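Local coordinates for beta-alanyl-CoA:ammonia lyase 2 (Clostridium propionicum, PDB 4MTU), which probably catalyses the reversible elimination of ammonia from beta-alanyl-CoA to give acrylyl-CoA, at residues K4-H9 with T38-Y43; L10-K15 with A61-G66; R28-W33 with L52-I57; G79-T84 with F123-N128. One frame throughout, in Å; residues are numbered along the deposited sequence.

Contact 1: K4-H9 with T38-Y43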
loop_
_atom_site.group_PDB
_atom_site.type_symbol
_atom_site.label_atom_id
_atom_site.label_comp_id
_atom_site.label_asym_id
_atom_site.label_seq_id
_atom_site.Cartn_x
_atom_site.Cartn_y
_atom_site.Cartn_z
ATOM N N LYS A 4 14.568 3.336 -28.481
ATOM C CA LYS A 4 13.258 4.002 -28.483
ATOM C C LYS A 4 13.059 4.678 -27.131
ATOM O O LYS A 4 13.597 4.284 -26.122
ATOM C CB LYS A 4 12.132 2.960 -28.710
ATOM C CG LYS A 4 11.733 2.030 -27.592
ATOM C CD LYS A 4 10.733 0.941 -27.961
ATOM C CE LYS A 4 10.383 -0.053 -26.872
ATOM N NZ LYS A 4 9.519 -1.224 -27.330
ATOM N N LYS A 5 12.173 5.665 -27.131
ATOM C CA LYS A 5 11.669 6.285 -25.922
ATOM C C LYS A 5 10.712 5.311 -25.254
ATOM O O LYS A 5 9.839 4.768 -25.912
ATOM C CB LYS A 5 11.030 7.617 -26.289
ATOM C CG LYS A 5 10.531 8.475 -25.156
ATOM C CD LYS A 5 10.016 9.848 -25.661
ATOM C CE LYS A 5 11.052 10.728 -26.328
ATOM N NZ LYS A 5 10.667 12.169 -26.633
ATOM N N VAL A 6 10.808 5.126 -23.959
ATOM C CA VAL A 6 9.878 4.343 -23.167
ATOM C C VAL A 6 8.893 5.337 -22.525
ATOM O O VAL A 6 9.258 6.370 -21.999
ATOM C CB VAL A 6 10.591 3.541 -22.117
ATOM C CG1 VAL A 6 9.659 2.996 -21.058
ATOM C CG2 VAL A 6 11.354 2.389 -22.816
ATOM N N VAL A 7 7.610 4.964 -22.594
ATOM C CA VAL A 7 6.516 5.790 -22.066
ATOM C C VAL A 7 5.684 4.962 -21.098
ATOM O O VAL A 7 5.077 3.978 -21.485
ATOM C CB VAL A 7 5.642 6.312 -23.189
ATOM C CG1 VAL A 7 4.420 7.081 -22.684
ATOM C CG2 VAL A 7 6.433 7.185 -24.160
ATOM N N HIS A 8 5.731 5.303 -19.819
ATOM C CA HIS A 8 4.791 4.781 -18.853
ATOM C C HIS A 8 3.587 5.734 -18.795
ATOM O O HIS A 8 3.731 6.932 -19.038
ATOM C CB HIS A 8 5.450 4.596 -17.487
ATOM C CG HIS A 8 6.420 3.478 -17.417
ATOM N ND1 HIS A 8 6.857 2.949 -16.218
ATOM C CD2 HIS A 8 7.048 2.824 -18.440
ATOM C CE1 HIS A 8 7.689 1.979 -16.518
ATOM N NE2 HIS A 8 7.862 1.866 -17.847
ATOM N N HIS A 9 2.441 5.190 -18.439
ATOM C CA HIS A 9 1.210 5.951 -18.426
ATOM C C HIS A 9 0.305 5.289 -17.432
ATOM O O HIS A 9 0.051 4.086 -17.525
ATOM C CB HIS A 9 0.665 6.001 -19.867
ATOM C CG HIS A 9 -0.653 6.712 -20.069
ATOM N ND1 HIS A 9 -0.838 7.659 -21.032
ATOM C CD2 HIS A 9 -1.836 6.616 -19.471
ATOM C CE1 HIS A 9 -2.146 8.091 -20.981
ATOM N NE2 HIS A 9 -2.770 7.432 -20.014
ATOM N N THR A 38 14.566 1.210 -15.467
ATOM C CA THR A 38 14.734 -0.241 -15.438
ATOM C C THR A 38 14.375 -0.814 -16.805
ATOM O O THR A 38 15.081 -1.665 -17.351
ATOM C CB THR A 38 13.843 -0.854 -14.344
ATOM O OG1 THR A 38 14.260 -0.343 -13.060
ATOM C CG2 THR A 38 13.971 -2.367 -14.324
ATOM N N GLU A 39 13.232 -0.386 -17.378
ATOM C CA GLU A 39 12.789 -0.933 -18.656
ATOM C C GLU A 39 13.844 -0.663 -19.736
ATOM O O GLU A 39 14.175 -1.545 -20.561
ATOM C CB GLU A 39 11.436 -0.330 -19.040
ATOM C CG GLU A 39 10.756 -1.118 -20.140
ATOM C CD GLU A 39 9.359 -0.660 -20.497
ATOM O OE1 GLU A 39 8.702 0.013 -19.709
ATOM O OE2 GLU A 39 8.885 -1.058 -21.605
ATOM N N LEU A 40 14.392 0.551 -19.779
ATOM C CA LEU A 40 15.448 0.891 -20.713
ATOM C C LEU A 40 16.690 -0.044 -20.560
ATOM O O LEU A 40 17.275 -0.433 -21.562
ATOM C CB LEU A 40 15.894 2.337 -20.549
ATOM C CG LEU A 40 14.868 3.416 -20.938
ATOM C CD1 LEU A 40 15.294 4.766 -20.419
ATOM C CD2 LEU A 40 14.718 3.472 -22.442
ATOM N N MET A 41 17.030 -0.353 -19.330
ATOM C CA MET A 41 18.189 -1.188 -19.079
ATOM C C MET A 41 17.920 -2.634 -19.495
ATOM O O MET A 41 18.834 -3.322 -20.034
ATOM C CB MET A 41 18.611 -1.075 -17.608
ATOM C CG MET A 41 19.129 0.292 -17.239
ATOM S SD MET A 41 20.544 0.869 -18.211
ATOM C CE MET A 41 19.758 1.907 -19.431
ATOM N N VAL A 42 16.729 -3.120 -19.263
ATOM C CA VAL A 42 16.354 -4.436 -19.758
ATOM C C VAL A 42 16.566 -4.498 -21.266
ATOM O O VAL A 42 17.116 -5.464 -21.814
ATOM C CB VAL A 42 14.878 -4.771 -19.369
ATOM C CG1 VAL A 42 14.434 -6.066 -20.067
ATOM C CG2 VAL A 42 14.753 -4.871 -17.844
ATOM N N TYR A 43 16.091 -3.469 -21.955
ATOM C CA TYR A 43 16.194 -3.461 -23.413
ATOM C C TYR A 43 17.617 -3.302 -23.956
ATOM O O TYR A 43 17.963 -3.896 -24.961
ATOM C CB TYR A 43 15.289 -2.376 -24.007
ATOM C CG TYR A 43 13.823 -2.578 -23.762
ATOM C CD1 TYR A 43 13.254 -3.818 -23.494
ATOM C CD2 TYR A 43 12.945 -1.488 -23.789
ATOM C CE1 TYR A 43 11.915 -3.985 -23.257
ATOM C CE2 TYR A 43 11.609 -1.666 -23.556
ATOM C CZ TYR A 43 11.071 -2.892 -23.294
ATOM O OH TYR A 43 9.735 -3.064 -23.023
HETATM O O HOH W 1 8.542 -3.450 -25.549
#
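Glu39 reaches out from helix 27-45 to meet Val6 and His8 on strand 4-11. Its CG lies anti to the backbone N (chi1 -165°), and the extended chain carries CD to 3.7 Å from Val6 CG1. OE1 then takes the hydrogen bond from His8 NE2, 2.8 Å long, met nearly along the C-O axis of Glu39 and close to the plane of the ring. The imidazole and carboxylate planes are turned 37° apart. OE1 is also hydrogen-bonded to His9 NE2 of the second subunit, in the conformer considered. OE2, the other branch, accepts from Tyr43 OH at 2.6 Å, on its anti side. This is the hot dog fold, an antiparallel sheet wrapped round a long central helix; segment 4-9, on an outermost strand of this chain, runs at 142° to segment 38-43 of the helix. Farther along, Val6 CG2 packs on Leu40 CD2 at 3.6 Å as the two side chains pass in opposite senses, and it also approaches the edge of the Tyr43 ring. Lys4 CE touches Tyr43 CE2 at 3.9 Å. Its NZ forms a salt bridge with Glu134 and also donates to a water, which in turn donates to Tyr43 OH at 2.8 Å.

Contact 2: L10-K15 with A61-G66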
loop_
_atom_site.group_PDB
_atom_site.type_symbol
_atom_site.label_atom_id
_atom_site.label_comp_id
_atom_site.label_asym_id
_atom_site.label_seq_id
_atom_site.Cartn_x
_atom_site.Cartn_y
_atom_site.Cartn_z
ATOM N N LEU A 10 -0.303 6.109 -16.542
ATOM C CA LEU A 10 -1.171 5.564 -15.512
ATOM C C LEU A 10 -1.957 6.739 -14.874
ATOM O O LEU A 10 -1.785 7.873 -15.265
ATOM C CB LEU A 10 -0.380 4.672 -14.547
ATOM C CG LEU A 10 0.905 5.309 -14.010
ATOM C CD1 LEU A 10 0.673 6.455 -13.064
ATOM C CD2 LEU A 10 1.668 4.211 -13.208
ATOM N N MET A 11 -2.782 6.389 -13.901
ATOM C CA MET A 11 -3.604 7.359 -13.163
ATOM C C MET A 11 -3.079 7.525 -11.756
ATOM O O MET A 11 -2.682 6.541 -11.117
ATOM C CB MET A 11 -5.065 6.850 -13.105
ATOM C CG MET A 11 -6.043 7.896 -12.629
ATOM S SD MET A 11 -7.720 7.211 -12.413
ATOM C CE MET A 11 -7.581 6.560 -10.774
ATOM N N MET A 12 -3.130 8.762 -11.236
ATOM C CA MET A 12 -3.008 9.006 -9.816
ATOM C C MET A 12 -4.331 8.711 -9.118
ATOM O O MET A 12 -5.327 9.388 -9.409
ATOM C CB MET A 12 -2.625 10.468 -9.557
ATOM C CG MET A 12 -1.288 10.918 -10.164
ATOM S SD MET A 12 0.167 10.139 -9.469
ATOM C CE MET A 12 0.449 8.735 -10.573
ATOM N N SER A 13 -4.354 7.687 -8.311
ATOM C CA SER A 13 -5.549 7.396 -7.549
ATOM C C SER A 13 -5.478 8.054 -6.196
ATOM O O SER A 13 -4.478 8.688 -5.828
ATOM C CB SER A 13 -5.786 5.882 -7.388
ATOM O OG SER A 13 -4.931 5.392 -6.408
ATOM N N ALA A 14 -6.542 7.877 -5.396
ATOM C CA ALA A 14 -6.517 8.391 -4.022
ATOM C C ALA A 14 -5.335 7.795 -3.243
ATOM O O ALA A 14 -4.839 8.443 -2.316
ATOM C CB ALA A 14 -7.846 8.072 -3.340
ATOM N N LYS A 15 -4.873 6.619 -3.571
ATOM C CA LYS A 15 -3.751 5.963 -2.959
ATOM C C LYS A 15 -2.420 6.659 -3.211
ATOM O O LYS A 15 -1.460 6.428 -2.493
ATOM C CB LYS A 15 -3.660 4.504 -3.438
ATOM C CG LYS A 15 -4.943 3.703 -3.149
ATOM C CD LYS A 15 -4.932 2.396 -3.920
ATOM C CE LYS A 15 -6.133 1.539 -3.633
ATOM N NZ LYS A 15 -7.331 2.123 -4.201
ATOM N N ALA A 61 5.122 21.360 -11.993
ATOM C CA ALA A 61 3.688 21.581 -11.807
ATOM C C ALA A 61 3.178 20.612 -10.763
ATOM O O ALA A 61 3.633 19.465 -10.764
ATOM C CB ALA A 61 2.884 21.342 -13.088
ATOM N N PRO A 62 2.217 20.997 -9.936
ATOM C CA PRO A 62 1.706 20.077 -8.916
ATOM C C PRO A 62 0.878 18.986 -9.559
ATOM O O PRO A 62 0.255 19.192 -10.587
ATOM C CB PRO A 62 0.835 21.001 -8.042
ATOM C CG PRO A 62 0.381 22.085 -8.974
ATOM C CD PRO A 62 1.518 22.330 -9.922
ATOM N N VAL A 63 0.829 17.836 -8.874
ATOM C CA VAL A 63 0.090 16.662 -9.303
ATOM C C VAL A 63 -0.897 16.290 -8.188
ATOM O O VAL A 63 -0.506 16.272 -7.023
ATOM C CB VAL A 63 1.088 15.508 -9.585
ATOM C CG1 VAL A 63 0.330 14.236 -9.928
ATOM C CG2 VAL A 63 2.048 15.872 -10.699
ATOM N N TYR A 64 -2.115 15.995 -8.618
ATOM C CA TYR A 64 -3.219 15.668 -7.696
ATOM C C TYR A 64 -3.839 14.332 -8.011
ATOM O O TYR A 64 -3.751 13.815 -9.143
ATOM C CB TYR A 64 -4.298 16.744 -7.815
ATOM C CG TYR A 64 -3.851 18.124 -7.350
ATOM C CD1 TYR A 64 -3.922 18.459 -6.024
ATOM C CD2 TYR A 64 -3.366 19.024 -8.276
ATOM C CE1 TYR A 64 -3.483 19.727 -5.604
ATOM C CE2 TYR A 64 -2.936 20.263 -7.920
ATOM C CZ TYR A 64 -3.011 20.588 -6.582
ATOM O OH TYR A 64 -2.591 21.874 -6.171
ATOM N N VAL A 65 -4.555 13.789 -7.041
ATOM C CA VAL A 65 -5.461 12.643 -7.248
ATOM C C VAL A 65 -6.319 12.954 -8.462
ATOM O O VAL A 65 -6.867 14.064 -8.611
ATOM C CB VAL A 65 -6.320 12.423 -6.004
ATOM C CG1 VAL A 65 -7.361 11.345 -6.246
ATOM C CG2 VAL A 65 -5.440 12.070 -4.815
ATOM N N GLY A 66 -6.477 11.945 -9.340
ATOM C CA GLY A 66 -7.287 12.036 -10.524
ATOM C C GLY A 66 -6.564 12.554 -11.735
ATOM O O GLY A 66 -7.102 12.593 -12.843
#
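Gly66 N donates to Met12 O at 2.8 Å, with an N-H...O angle of 160° and the donor tilted out of the carbonyl plane. Beside this bond, Met12 CB rests against Tyr64 O at 3.6 Å. Met12 CG goes on to meet Val63 CG1 at 3.7 Å, the two side chains crossing at about a right angle. The methionine chain bends at chi2 (-66°), and Met12 SD ends 4.1 Å from Val63 CG1. Val65 divides its two methyls over the peptide that joins Ser13 to Ala14: CG1 lies 3.7 Å from Ala14 N, and CG2 lies 3.7 Å from Ser13 O.

In the hot dog sheet, this is where strand 4-11, outermost within this chain, runs out beside the loop leading into its neighbour, strand 68-78. Backbone bonds between Met12 and Asp67 and between Leu10 and Met69 join the same pieces of chain. Gly66 turns the loop with a positive phi of 89°, a backbone shape at which a CB would press on the carbonyl O of Val65.

One shell out, Ser13 OG accepts from Lys15 N at 3.1 Å, an ST turn that sets the course of the chain after the strand, while Asp16 takes the N-H of Ser13. Backbone bonds tie Val63 to Val24 and Val65 to Asn22, and the side chain of Met12 also touches Arg28 on helix 27-45. Beyond lies the fourth subunit: Ala14 joins it through the backbone, and Lys15 NZ binds its His18 and Ala17.

Contact 3: R28-W33 with L52-I57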
loop_
_atom_site.group_PDB
_atom_site.type_symbol
_atom_site.label_atom_id
_atom_site.label_comp_id
_atom_site.label_asym_id
_atom_site.label_seq_id
_atom_site.Cartn_x
_atom_site.Cartn_y
_atom_site.Cartn_z
ATOM N N ARG A 28 6.725 10.561 -6.105
ATOM C CA ARG A 28 5.968 9.599 -6.910
ATOM C C ARG A 28 6.469 9.577 -8.349
ATOM O O ARG A 28 6.472 8.530 -9.007
ATOM C CB ARG A 28 4.474 9.967 -6.857
ATOM C CG ARG A 28 3.571 9.104 -7.727
ATOM C CD ARG A 28 3.493 7.701 -7.249
ATOM N NE ARG A 28 2.673 6.836 -8.112
ATOM C CZ ARG A 28 3.122 6.253 -9.184
ATOM N NH1 ARG A 28 4.379 6.412 -9.589
ATOM N NH2 ARG A 28 2.330 5.458 -9.887
ATOM N N ILE A 29 6.861 10.760 -8.867
ATOM C CA ILE A 29 7.412 10.817 -10.215
ATOM C C ILE A 29 8.757 10.081 -10.272
ATOM O O ILE A 29 9.036 9.340 -11.216
ATOM C CB ILE A 29 7.610 12.304 -10.643
ATOM C CG1 ILE A 29 6.258 13.018 -10.732
ATOM C CG2 ILE A 29 8.387 12.355 -11.928
ATOM C CD1 ILE A 29 6.375 14.531 -10.941
ATOM N N VAL A 30 9.604 10.290 -9.247
ATOM C CA VAL A 30 10.902 9.638 -9.193
ATOM C C VAL A 30 10.728 8.119 -9.099
ATOM O O VAL A 30 11.479 7.401 -9.771
ATOM C CB VAL A 30 11.725 10.214 -8.040
ATOM C CG1 VAL A 30 13.092 9.539 -7.980
ATOM C CG2 VAL A 30 11.867 11.734 -8.169
ATOM N N ASN A 31 9.744 7.647 -8.393
ATOM C CA ASN A 31 9.448 6.223 -8.350
ATOM C C ASN A 31 9.216 5.685 -9.767
ATOM O O ASN A 31 9.739 4.667 -10.187
ATOM C CB ASN A 31 8.257 6.020 -7.418
ATOM C CG ASN A 31 7.908 4.562 -7.315
ATOM O OD1 ASN A 31 8.746 3.733 -7.481
ATOM N ND2 ASN A 31 6.671 4.213 -7.100
ATOM N N GLN A 32 8.370 6.424 -10.525
ATOM C CA GLN A 32 8.049 5.971 -11.865
ATOM C C GLN A 32 9.258 6.046 -12.798
ATOM O O GLN A 32 9.459 5.123 -13.604
ATOM C CB GLN A 32 6.853 6.752 -12.474
ATOM C CG GLN A 32 6.159 5.922 -13.499
ATOM C CD GLN A 32 5.529 4.688 -12.926
ATOM O OE1 GLN A 32 4.950 4.734 -11.819
ATOM N NE2 GLN A 32 5.615 3.584 -13.607
ATOM N N TRP A 33 10.055 7.099 -12.694
ATOM C CA TRP A 33 11.279 7.185 -13.528
ATOM C C TRP A 33 12.227 6.023 -13.203
ATOM O O TRP A 33 12.911 5.554 -14.127
ATOM C CB TRP A 33 11.948 8.502 -13.296
ATOM C CG TRP A 33 11.258 9.683 -13.944
ATOM C CD1 TRP A 33 10.404 9.665 -15.001
ATOM C CD2 TRP A 33 11.429 11.054 -13.566
ATOM N NE1 TRP A 33 10.007 10.955 -15.323
ATOM C CE2 TRP A 33 10.643 11.822 -14.433
ATOM C CE3 TRP A 33 12.145 11.680 -12.541
ATOM C CZ2 TRP A 33 10.579 13.238 -14.357
ATOM C CZ3 TRP A 33 12.079 13.041 -12.448
ATOM C CH2 TRP A 33 11.295 13.817 -13.342
ATOM N N LEU A 52 22.116 4.693 -10.139
ATOM C CA LEU A 52 23.237 5.390 -9.548
ATOM C C LEU A 52 22.906 6.746 -8.941
ATOM O O LEU A 52 23.464 7.164 -7.934
ATOM C CB LEU A 52 24.371 5.662 -10.567
ATOM C CG LEU A 52 25.057 4.358 -11.068
ATOM C CD1 LEU A 52 26.028 4.733 -12.172
ATOM C CD2 LEU A 52 25.791 3.688 -9.925
ATOM N N GLY A 53 22.056 7.502 -9.634
ATOM C CA GLY A 53 21.753 8.866 -9.146
ATOM C C GLY A 53 21.100 9.666 -10.231
ATOM O O GLY A 53 20.822 9.231 -11.355
ATOM N N TYR A 54 20.809 10.927 -9.833
ATOM C CA TYR A 54 20.227 11.929 -10.701
ATOM C C TYR A 54 21.009 13.198 -10.627
ATOM O O TYR A 54 21.464 13.670 -9.614
ATOM C CB TYR A 54 18.803 12.240 -10.303
ATOM C CG TYR A 54 17.738 11.188 -10.518
ATOM C CD1 TYR A 54 17.398 10.283 -9.531
ATOM C CD2 TYR A 54 17.029 11.114 -11.688
ATOM C CE1 TYR A 54 16.436 9.346 -9.684
ATOM C CE2 TYR A 54 16.034 10.196 -11.880
ATOM C CZ TYR A 54 15.715 9.282 -10.871
ATOM O OH TYR A 54 14.724 8.403 -11.091
ATOM N N LYS A 55 20.746 14.008 -11.722
ATOM C CA LYS A 55 21.060 15.451 -11.750
ATOM C C LYS A 55 19.858 16.233 -12.258
ATOM O O LYS A 55 19.127 15.802 -13.168
ATOM C CB LYS A 55 22.266 15.720 -12.680
ATOM N N ASP A 56 19.621 17.423 -11.682
ATOM C CA ASP A 56 18.708 18.387 -12.252
ATOM C C ASP A 56 17.298 17.795 -12.220
ATOM O O ASP A 56 16.622 17.973 -13.240
ATOM C CB ASP A 56 19.133 18.863 -13.614
ATOM C CG ASP A 56 20.467 19.578 -13.507
ATOM O OD1 ASP A 56 20.657 20.442 -12.609
ATOM O OD2 ASP A 56 21.366 19.219 -14.294
ATOM N N ILE A 57 16.906 17.100 -11.081
ATOM C CA ILE A 57 15.466 16.833 -11.059
ATOM C C ILE A 57 14.788 18.197 -10.902
ATOM O O ILE A 57 15.133 18.942 -9.953
ATOM C CB ILE A 57 15.031 15.900 -9.958
ATOM C CG1 ILE A 57 15.637 14.501 -10.124
ATOM C CG2 ILE A 57 13.513 15.878 -9.879
ATOM C CD1 ILE A 57 15.341 13.558 -9.018
HETATM O O HOH W 2 14.777 6.495 -9.280
#
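Val30 is the first residue of the helical segment 28-33 to meet the strand, and its two methyls take different partners. CG1, anti to the backbone N (chi1 -180°), lies 3.8 Å from Tyr54 CE1, while CG2 touches Ile57 CD1 at 4.0 Å. A water hydrogen-bonded to Tyr54 OH at 2.6 Å, in the plane of the ring, also donates weakly to Val30 O. Within the Tyr54 side of the contact, Ile57 CD1 lies over one face of the phenol ring, toward its rim. The strand turns a corner at Lys55, between the two residues that face the helix, soon after a classic beta bulge in which Leu52 and Gly53 both face Ser121. In this hot dog sheet strand 50-59 is outermost within the chain, and an antiparallel ladder carries the sheet on into the third subunit. On the helix, Gln32 OE1 accepts from Arg28 NH1 at 2.8 Å, in its carbonyl plane; the guanidinium also forms a salt bridge with Asp16. Trp33 comes last: CB sits 3.5 Å from Tyr54 OH, and CZ3 brings the edge of the indole to Ile57 CG2 at 4.1 Å. Trp33 NE1, on the pyrrole part, donates to Glu88 O, which probably helps set the turn of the ring.

Contact 4: G79-T84 with F123-N128. With SO4 (sulfate ion), chain C.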
loop_
_atom_site.group_PDB
_atom_site.type_symbol
_atom_site.label_atom_id
_atom_site.label_comp_id
_atom_site.label_asym_id
_atom_site.label_seq_id
_atom_site.Cartn_x
_atom_site.Cartn_y
_atom_site.Cartn_z
ATOM N N GLY A 79 27.580 4.189 -21.767
ATOM C CA GLY A 79 28.918 4.190 -21.311
ATOM C C GLY A 79 29.421 2.770 -21.292
ATOM O O GLY A 79 28.920 1.876 -21.915
ATOM N N ASN A 80 30.513 2.548 -20.564
ATOM C CA ASN A 80 31.066 1.223 -20.390
ATOM C C ASN A 80 30.190 0.390 -19.445
ATOM O O ASN A 80 29.764 -0.668 -19.837
ATOM C CB ASN A 80 32.513 1.224 -19.875
ATOM C CG ASN A 80 33.425 1.990 -20.779
ATOM O OD1 ASN A 80 33.630 1.517 -21.917
ATOM N ND2 ASN A 80 33.976 3.119 -20.352
ATOM N N GLN A 81 29.903 0.934 -18.274
ATOM C CA GLN A 81 28.994 0.304 -17.300
ATOM C C GLN A 81 27.856 1.221 -16.862
ATOM O O GLN A 81 26.933 0.745 -16.209
ATOM C CB GLN A 81 29.726 -0.182 -16.061
ATOM C CG GLN A 81 30.794 -1.210 -16.338
ATOM C CD GLN A 81 31.547 -1.664 -15.111
ATOM O OE1 GLN A 81 31.393 -2.818 -14.708
ATOM N NE2 GLN A 81 32.295 -0.724 -14.610
ATOM N N SER A 82 27.909 2.499 -17.213
ATOM C CA SER A 82 26.919 3.454 -16.808
ATOM C C SER A 82 26.192 3.955 -18.047
ATOM O O SER A 82 26.735 3.971 -19.157
ATOM C CB SER A 82 27.584 4.573 -16.014
ATOM O OG SER A 82 27.986 5.564 -16.932
ATOM N N TYR A 83 24.934 4.302 -17.882
ATOM C CA TYR A 83 24.039 4.696 -18.934
ATOM C C TYR A 83 23.344 6.003 -18.507
ATOM O O TYR A 83 22.729 6.037 -17.433
ATOM C CB TYR A 83 22.989 3.608 -19.188
ATOM C CG TYR A 83 23.531 2.240 -19.438
ATOM C CD1 TYR A 83 24.015 1.445 -18.426
ATOM C CD2 TYR A 83 23.535 1.701 -20.727
ATOM C CE1 TYR A 83 24.521 0.184 -18.625
ATOM C CE2 TYR A 83 24.064 0.412 -20.925
ATOM C CZ TYR A 83 24.534 -0.338 -19.899
ATOM O OH TYR A 83 25.035 -1.608 -20.082
ATOM N N THR A 84 23.503 7.033 -19.309
ATOM C CA THR A 84 22.903 8.337 -18.970
ATOM C C THR A 84 21.586 8.422 -19.680
ATOM O O THR A 84 21.526 8.279 -20.890
ATOM C CB THR A 84 23.832 9.480 -19.428
ATOM O OG1 THR A 84 25.118 9.264 -18.830
ATOM C CG2 THR A 84 23.217 10.825 -19.025
ATOM N N PHE A 123 23.410 1.704 -13.852
ATOM C CA PHE A 123 24.646 0.906 -13.909
ATOM C C PHE A 123 24.313 -0.562 -14.102
ATOM O O PHE A 123 23.432 -1.112 -13.472
ATOM C CB PHE A 123 25.366 1.060 -12.553
ATOM C CG PHE A 123 26.586 0.222 -12.358
ATOM C CD1 PHE A 123 27.820 0.682 -12.780
ATOM C CD2 PHE A 123 26.507 -1.006 -11.732
ATOM C CE1 PHE A 123 28.933 -0.105 -12.579
ATOM C CE2 PHE A 123 27.616 -1.765 -11.541
ATOM C CZ PHE A 123 28.801 -1.295 -11.968
ATOM N N ILE A 124 25.069 -1.168 -15.039
ATOM C CA ILE A 124 25.055 -2.632 -15.156
ATOM C C ILE A 124 26.528 -3.065 -15.142
ATOM O O ILE A 124 27.282 -2.664 -16.023
ATOM C CB ILE A 124 24.354 -3.174 -16.383
ATOM C CG1 ILE A 124 22.943 -2.650 -16.533
ATOM C CG2 ILE A 124 24.410 -4.717 -16.381
ATOM C CD1 ILE A 124 22.316 -2.924 -17.887
ATOM N N ALA A 125 26.932 -3.888 -14.180
ATOM C CA ALA A 125 28.330 -4.370 -14.128
ATOM C C ALA A 125 28.630 -5.112 -15.441
ATOM O O ALA A 125 27.771 -5.782 -16.009
ATOM C CB ALA A 125 28.534 -5.298 -12.959
ATOM N N LYS A 126 29.834 -4.975 -15.895
ATOM C CA LYS A 126 30.231 -5.539 -17.178
ATOM C C LYS A 126 29.873 -7.002 -17.297
ATOM O O LYS A 126 29.354 -7.422 -18.369
ATOM C CB LYS A 126 31.723 -5.233 -17.413
ATOM C CG LYS A 126 31.980 -4.972 -18.877
ATOM C CD LYS A 126 31.362 -3.646 -19.447
ATOM C CE LYS A 126 31.290 -3.833 -20.969
ATOM N NZ LYS A 126 30.792 -2.644 -21.728
ATOM N N ASP A 127 30.088 -7.770 -16.247
ATOM C CA ASP A 127 29.844 -9.219 -16.298
ATOM C C ASP A 127 28.345 -9.542 -16.439
ATOM O O ASP A 127 27.991 -10.659 -16.794
ATOM C CB ASP A 127 30.407 -9.962 -15.090
ATOM C CG ASP A 127 31.905 -9.994 -14.922
ATOM O OD1 ASP A 127 32.636 -9.665 -15.908
ATOM O OD2 ASP A 127 32.471 -10.289 -13.839
ATOM N N ASN A 128 27.446 -8.613 -16.061
ATOM C CA ASN A 128 26.033 -8.785 -16.122
ATOM C C ASN A 128 25.407 -8.217 -17.395
ATOM O O ASN A 128 24.177 -8.385 -17.594
ATOM C CB ASN A 128 25.316 -8.124 -14.942
ATOM C CG ASN A 128 25.645 -8.828 -13.636
ATOM O OD1 ASN A 128 25.771 -10.038 -13.599
ATOM N ND2 ASN A 128 25.866 -8.027 -12.618
HETATM S S SO4 C . 31.450 4.467 -17.509
HETATM O O1 SO4 C . 31.350 3.096 -16.944
HETATM O O2 SO4 C . 32.780 4.690 -17.989
HETATM O O3 SO4 C . 31.116 5.441 -16.413
HETATM O O4 SO4 C . 30.264 4.447 -18.458
#
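Gln81 and Phe123 run alongside each other in the same direction, with Gln81 CB 3.6 Å from Phe123 CE1 and the amide and ring planes 58° apart. Here the packing is close. Gln81 O receives Ile124 N at 2.9 Å and also a CA-H...O contact from Phe123 CA at 3.2 Å. The extended Gln81 chain delivers OE1 to Lys126 N, 2.9 Å away, the donor lying in the amide plane on a lone pair. Ser82 and Phe123 form an antiparallel non-hydrogen-bonded pair. On the inner side, Tyr83 CE1 packs obliquely against Ile124 CG1 at 3.9 Å.

The outer side is looser and polar. The bend of Lys126 at chi2 (69°) sets CD beside Asn80 O, and NZ farther out donates to that oxygen at 2.9 Å and also to Gln129. A sulfate, probably from the crystallisation liquor, sits against the turn: Gln81 N donates to its O1 at 2.9 Å. Asn80 ND2 donates to sulfate O2 at 3.1 Å. Ser82 N turns to O4. Because Gly79 has no CB, O4 can come close to its CA.

Tyr83 OH is hydrogen-bonded to Asp45, a zinc ligand, and Gly79 O to His142, the other protein ligand seen. Thus the turn before strand 82-95 and the loop after strand 106-123 flank the zinc site, with Met41 and Val44 of helix 27-45 against Tyr83 and Leu52 of strand 50-59 against Phe123.

In the fold
Helix 27-45 joins contacts 1 and 3, whose centres are 14 Å apart: Gln32 NE2 and His8 ND1 lie 3.0 Å from each other, probably hydrogen-bonded. Contact 2 continues strand 4-11 from contact 1, and Met12 CE packs on Arg28 NE at 3.8 Å, linking it to contact 3. Met41 SD of contact 1 touches Tyr83 CG of contact 4 at 3.5 Å, while Leu52 CG of contact 3 meets Phe123 CB of contact 4 at 3.6 Å. Contact 4 borders the metal site, the Tyr83 side chain being about 5 Å from the zinc; the side chain of Tyr43 in contact 1 is about 11 Å from the zinc ion. Contacts 2 and 4 lie on opposite sides of the chain's centre, 34 Å apart between centres.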